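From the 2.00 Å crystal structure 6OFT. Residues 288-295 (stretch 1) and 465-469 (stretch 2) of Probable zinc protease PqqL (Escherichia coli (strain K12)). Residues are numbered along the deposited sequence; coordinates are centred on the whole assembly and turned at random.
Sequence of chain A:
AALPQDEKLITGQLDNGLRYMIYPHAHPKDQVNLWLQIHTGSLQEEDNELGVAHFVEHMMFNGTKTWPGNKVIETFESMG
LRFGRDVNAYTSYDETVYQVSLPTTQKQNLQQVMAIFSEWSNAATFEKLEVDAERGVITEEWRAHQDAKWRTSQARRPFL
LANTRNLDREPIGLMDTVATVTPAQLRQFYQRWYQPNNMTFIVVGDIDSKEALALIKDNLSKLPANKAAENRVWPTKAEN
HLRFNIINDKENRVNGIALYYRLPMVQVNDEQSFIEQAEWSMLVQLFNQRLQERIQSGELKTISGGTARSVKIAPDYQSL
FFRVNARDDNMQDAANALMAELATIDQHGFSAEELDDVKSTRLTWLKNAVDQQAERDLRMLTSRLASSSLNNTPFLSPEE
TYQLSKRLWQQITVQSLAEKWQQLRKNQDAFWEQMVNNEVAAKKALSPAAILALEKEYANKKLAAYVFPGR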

ATOM      1  N   ASN A 288     -15.506   8.720 -10.805  1.00 32.06           N
ATOM      2  CA  ASN A 288     -14.632   9.901 -10.778  1.00 32.83           C
ATOM      3  C   ASN A 288     -14.867  10.789 -11.979  1.00 37.50           C
ATOM      4  O   ASN A 288     -15.006  12.001 -11.820  1.00 37.19           O
ATOM      5  CB  ASN A 288     -13.148   9.479 -10.702  1.00 30.50           C
ATOM      6  CG  ASN A 288     -12.782   8.903  -9.362  1.00 44.26           C
ATOM      7  OD1 ASN A 288     -13.527   9.062  -8.406  1.00 39.75           O
ATOM      8  ND2 ASN A 288     -11.631   8.227  -9.252  1.00 26.36           N
ATOM      9  N   GLN A 289     -14.903  10.173 -13.179  1.00 35.08           N
ATOM     10  CA  GLN A 289     -15.142  10.814 -14.475  1.00 35.72           C
ATOM     11  C   GLN A 289     -16.481  11.557 -14.439  1.00 40.20           C
ATOM     12  O   GLN A 289     -16.487  12.770 -14.632  1.00 40.67           O
ATOM     13  CB  GLN A 289     -15.084   9.760 -15.612  1.00 37.11           C
ATOM     14  CG  GLN A 289     -15.392  10.281 -17.018  1.00 56.76           C
ATOM     15  CD  GLN A 289     -15.030   9.289 -18.103  1.00 75.50           C
ATOM     16  OE1 GLN A 289     -15.882   8.570 -18.639  1.00 66.82           O
ATOM     17  NE2 GLN A 289     -13.754   9.245 -18.470  1.00 70.25           N
ATOM     18  N   ARG A 290     -17.588  10.859 -14.097  1.00 36.14           N
ATOM     19  CA  ARG A 290     -18.916  11.474 -14.029  1.00 35.51           C
ATOM     20  C   ARG A 290     -18.982  12.645 -13.067  1.00 37.91           C
ATOM     21  O   ARG A 290     -19.453  13.701 -13.467  1.00 37.74           O
ATOM     22  CB  ARG A 290     -20.026  10.457 -13.738  1.00 35.21           C
ATOM     23  CG  ARG A 290     -21.351  10.943 -14.312  1.00 43.64           C
ATOM     24  CD  ARG A 290     -22.466   9.968 -14.103  1.00 42.15           C
ATOM     25  NE  ARG A 290     -22.472   8.924 -15.121  1.00 35.19           N
ATOM     26  CZ  ARG A 290     -23.324   7.910 -15.118  1.00 44.45           C
ATOM     27  NH1 ARG A 290     -24.245   7.812 -14.170  1.00 33.19           N
ATOM     28  NH2 ARG A 290     -23.265   6.986 -16.064  1.00 29.71           N
ATOM     29  N   LEU A 291     -18.460  12.492 -11.831  1.00 34.16           N
ATOM     30  CA  LEU A 291     -18.447  13.577 -10.847  1.00 33.96           C
ATOM     31  C   LEU A 291     -17.675  14.808 -11.343  1.00 38.12           C
ATOM     32  O   LEU A 291     -18.171  15.930 -11.197  1.00 38.52           O
ATOM     33  CB  LEU A 291     -17.902  13.096  -9.487  1.00 33.48           C
ATOM     34  CG  LEU A 291     -18.025  14.085  -8.314  1.00 38.52           C
ATOM     35  CD1 LEU A 291     -19.487  14.377  -7.965  1.00 39.02           C
ATOM     36  CD2 LEU A 291     -17.302  13.567  -7.095  1.00 40.48           C
ATOM     37  N   GLN A 292     -16.481  14.596 -11.938  1.00 34.58           N
ATOM     38  CA  GLN A 292     -15.645  15.672 -12.474  1.00 35.83           C
ATOM     39  C   GLN A 292     -16.291  16.379 -13.661  1.00 42.53           C
ATOM     40  O   GLN A 292     -16.108  17.588 -13.806  1.00 43.63           O
ATOM     41  CB  GLN A 292     -14.240  15.175 -12.840  1.00 36.95           C
ATOM     42  CG  GLN A 292     -13.312  14.992 -11.637  1.00 53.42           C
ATOM     43  CD  GLN A 292     -13.139  16.252 -10.811  1.00 75.12           C
ATOM     44  OE1 GLN A 292     -13.572  16.326  -9.653  1.00 68.00           O
ATOM     45  NE2 GLN A 292     -12.512  17.274 -11.390  1.00 70.48           N
ATOM     46  N   GLU A 293     -17.056  15.635 -14.491  1.00 39.71           N
ATOM     47  CA  GLU A 293     -17.773  16.164 -15.657  1.00 40.92           C
ATOM     48  C   GLU A 293     -18.917  17.062 -15.183  1.00 46.34           C
ATOM     49  O   GLU A 293     -19.140  18.125 -15.769  1.00 47.01           O
ATOM     50  CB  GLU A 293     -18.332  15.021 -16.523  1.00 42.31           C
ATOM     51  CG  GLU A 293     -17.310  14.241 -17.338  1.00 53.06           C
ATOM     52  CD  GLU A 293     -17.779  12.910 -17.915  1.00 79.12           C
ATOM     53  OE1 GLU A 293     -18.696  12.281 -17.338  1.00 76.94           O
ATOM     54  OE2 GLU A 293     -17.213  12.489 -18.950  1.00 76.36           O
ATOM     55  N   ARG A 294     -19.635  16.634 -14.114  1.00 42.05           N
ATOM     56  CA  ARG A 294     -20.738  17.384 -13.510  1.00 41.91           C
ATOM     57  C   ARG A 294     -20.237  18.660 -12.821  1.00 46.73           C
ATOM     58  O   ARG A 294     -20.892  19.698 -12.922  1.00 46.93           O
ATOM     59  CB  ARG A 294     -21.542  16.505 -12.539  1.00 40.28           C
ATOM     60  CG  ARG A 294     -22.381  15.436 -13.236  1.00 48.41           C
ATOM     61  CD  ARG A 294     -23.407  14.816 -12.310  1.00 53.58           C
ATOM     62  NE  ARG A 294     -24.586  14.371 -13.054  1.00 64.16           N
ATOM     63  CZ  ARG A 294     -25.061  13.127 -13.053  1.00 78.88           C
ATOM     64  NH1 ARG A 294     -26.133  12.821 -13.770  1.00 61.46           N
ATOM     65  NH2 ARG A 294     -24.472  12.183 -12.324  1.00 65.51           N
ATOM     66  N   ILE A 295     -19.065  18.603 -12.162  1.00 43.90           N
ATOM     67  CA  ILE A 295     -18.477  19.768 -11.487  1.00 44.90           C
ATOM     68  C   ILE A 295     -17.975  20.790 -12.511  1.00 52.20           C
ATOM     69  O   ILE A 295     -18.331  21.966 -12.421  1.00 53.63           O
ATOM     70  CB  ILE A 295     -17.387  19.366 -10.442  1.00 47.52           C
ATOM     71  CG1 ILE A 295     -18.028  18.694  -9.200  1.00 47.40           C
ATOM     72  CG2 ILE A 295     -16.521  20.578 -10.016  1.00 48.77           C
ATOM     73  CD1 ILE A 295     -17.075  17.822  -8.371  1.00 52.28           C
TER
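Stretch 2 (465-469) AYVFP

Residues 288-295 form part of a longer helix that extends beyond the stretch at both ends. Four backbone hydrogen bonds mark its regular turns, among them E293 N to Q289 O at 2.9 Å and R294 N to R290 O at 3.0 Å. Residues 465-469 form no regular helix or strand. Their phi/psi values from A465 to F468 are nonetheless extended. This extended chain runs mostly across the helix axis, drifting slightly toward the helix C-terminal end. A465 starts farther off. The backbones stay well apart: R290 CA lies 8.4 Å from F468 CA, and E293 CA lies 8.5 Å from P469 CA. Side chains therefore make the contact, which buries 323 Å² in all.

From A465 to V467 the side chains alternate. The CA-to-CB bonds of A465 and V467 point away from the helix, while that of Y466 points toward it. That of F468 points sideways, but its ring end comes nearer. Y466 has the largest covered area of the residues here. Its chi1 is t, and its ring reaches R290, E293 and R294. R290 CG sits 3.7 Å from the centroid of the Y466 ring, only 4° off the ring normal, a CH-pi contact over the face. R290 NE also comes within 3.4 Å of Y466 CD2. R294 approaches the same ring at its edge, with NH1 3.6 Å from Y466 CD1. At the ring's far end, Y466 OH donates a weak hydrogen bond to E293 OE1, 2.7 Å away.

The CA-to-CB bond of E293 points toward stretch 2, and its carboxylate meets more than the tyrosine. Its OE2 lies 3.2 Å from F468 CE1 and 4.0 Å from P469 CD. The two carboxylate oxygens thus have different nearest neighbours: OE1 the tyrosine hydroxyl, OE2 the phenylalanine ring. Q289 adds a looser contact, OE1 to F468 CE1 at 4.0 Å.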

ATOM      1  N   ALA A 465     -30.943   9.426 -17.203  1.00 46.65           N
ATOM      2  CA  ALA A 465     -29.686   8.820 -17.624  1.00 46.02           C
ATOM      3  C   ALA A 465     -28.678   9.903 -17.935  1.00 49.99           C
ATOM      4  O   ALA A 465     -29.027  10.925 -18.529  1.00 50.93           O
ATOM      5  CB  ALA A 465     -29.903   7.950 -18.852  1.00 46.98           C
ATOM      6  N   TYR A 466     -27.440   9.703 -17.494  1.00 45.07           N
ATOM      7  CA  TYR A 466     -26.382  10.661 -17.755  1.00 44.82           C
ATOM      8  C   TYR A 466     -25.910  10.524 -19.204  1.00 50.73           C
ATOM      9  O   TYR A 466     -25.750   9.409 -19.706  1.00 49.67           O
ATOM     10  CB  TYR A 466     -25.216  10.474 -16.773  1.00 44.30           C
ATOM     11  CG  TYR A 466     -24.040  11.377 -17.068  1.00 45.45           C
ATOM     12  CD1 TYR A 466     -24.023  12.698 -16.627  1.00 47.75           C
ATOM     13  CD2 TYR A 466     -22.965  10.928 -17.826  1.00 45.92           C
ATOM     14  CE1 TYR A 466     -22.957  13.543 -16.923  1.00 49.00           C
ATOM     15  CE2 TYR A 466     -21.892  11.761 -18.126  1.00 47.18           C
ATOM     16  CZ  TYR A 466     -21.887  13.065 -17.662  1.00 55.31           C
ATOM     17  OH  TYR A 466     -20.818  13.870 -17.957  1.00 56.46           O
ATOM     18  N   VAL A 467     -25.678  11.663 -19.868  1.00 49.57           N
ATOM     19  CA  VAL A 467     -25.200  11.664 -21.246  1.00 50.14           C
ATOM     20  C   VAL A 467     -23.766  12.183 -21.306  1.00 55.47           C
ATOM     21  O   VAL A 467     -23.493  13.312 -20.886  1.00 54.47           O
ATOM     22  CB  VAL A 467     -26.160  12.378 -22.237  1.00 54.22           C
ATOM     23  CG1 VAL A 467     -25.599  12.366 -23.659  1.00 54.37           C
ATOM     24  CG2 VAL A 467     -27.547  11.742 -22.211  1.00 54.01           C
ATOM     25  N   PHE A 468     -22.851  11.336 -21.819  1.00 53.98           N
ATOM     26  CA  PHE A 468     -21.438  11.665 -22.000  1.00 54.81           C
ATOM     27  C   PHE A 468     -21.315  12.819 -23.022  1.00 60.91           C
ATOM     28  O   PHE A 468     -21.941  12.742 -24.085  1.00 61.10           O
ATOM     29  CB  PHE A 468     -20.658  10.419 -22.464  1.00 56.39           C
ATOM     30  CG  PHE A 468     -19.170  10.614 -22.650  1.00 58.13           C
ATOM     31  CD1 PHE A 468     -18.320  10.699 -21.554  1.00 60.70           C
ATOM     32  CD2 PHE A 468     -18.617  10.683 -23.923  1.00 61.21           C
ATOM     33  CE1 PHE A 468     -16.945  10.869 -21.728  1.00 61.83           C
ATOM     34  CE2 PHE A 468     -17.242  10.852 -24.097  1.00 64.23           C
ATOM     35  CZ  PHE A 468     -16.416  10.952 -22.998  1.00 61.77           C
ATOM     36  N   PRO A 469     -20.587  13.921 -22.695  1.00 58.43           N
ATOM     37  CA  PRO A 469     -20.495  15.050 -23.642  1.00 62.14           C
ATOM     38  C   PRO A 469     -19.579  14.772 -24.833  1.00102.15           C
ATOM     39  O   PRO A 469     -18.520  14.166 -24.685  1.00 71.87           O
ATOM     40  CB  PRO A 469     -19.968  16.208 -22.777  1.00 63.47           C
ATOM     41  CG  PRO A 469     -19.920  15.683 -21.357  1.00 66.10           C
ATOM     42  CD  PRO A 469     -19.821  14.199 -21.466  1.00 60.28           C
TER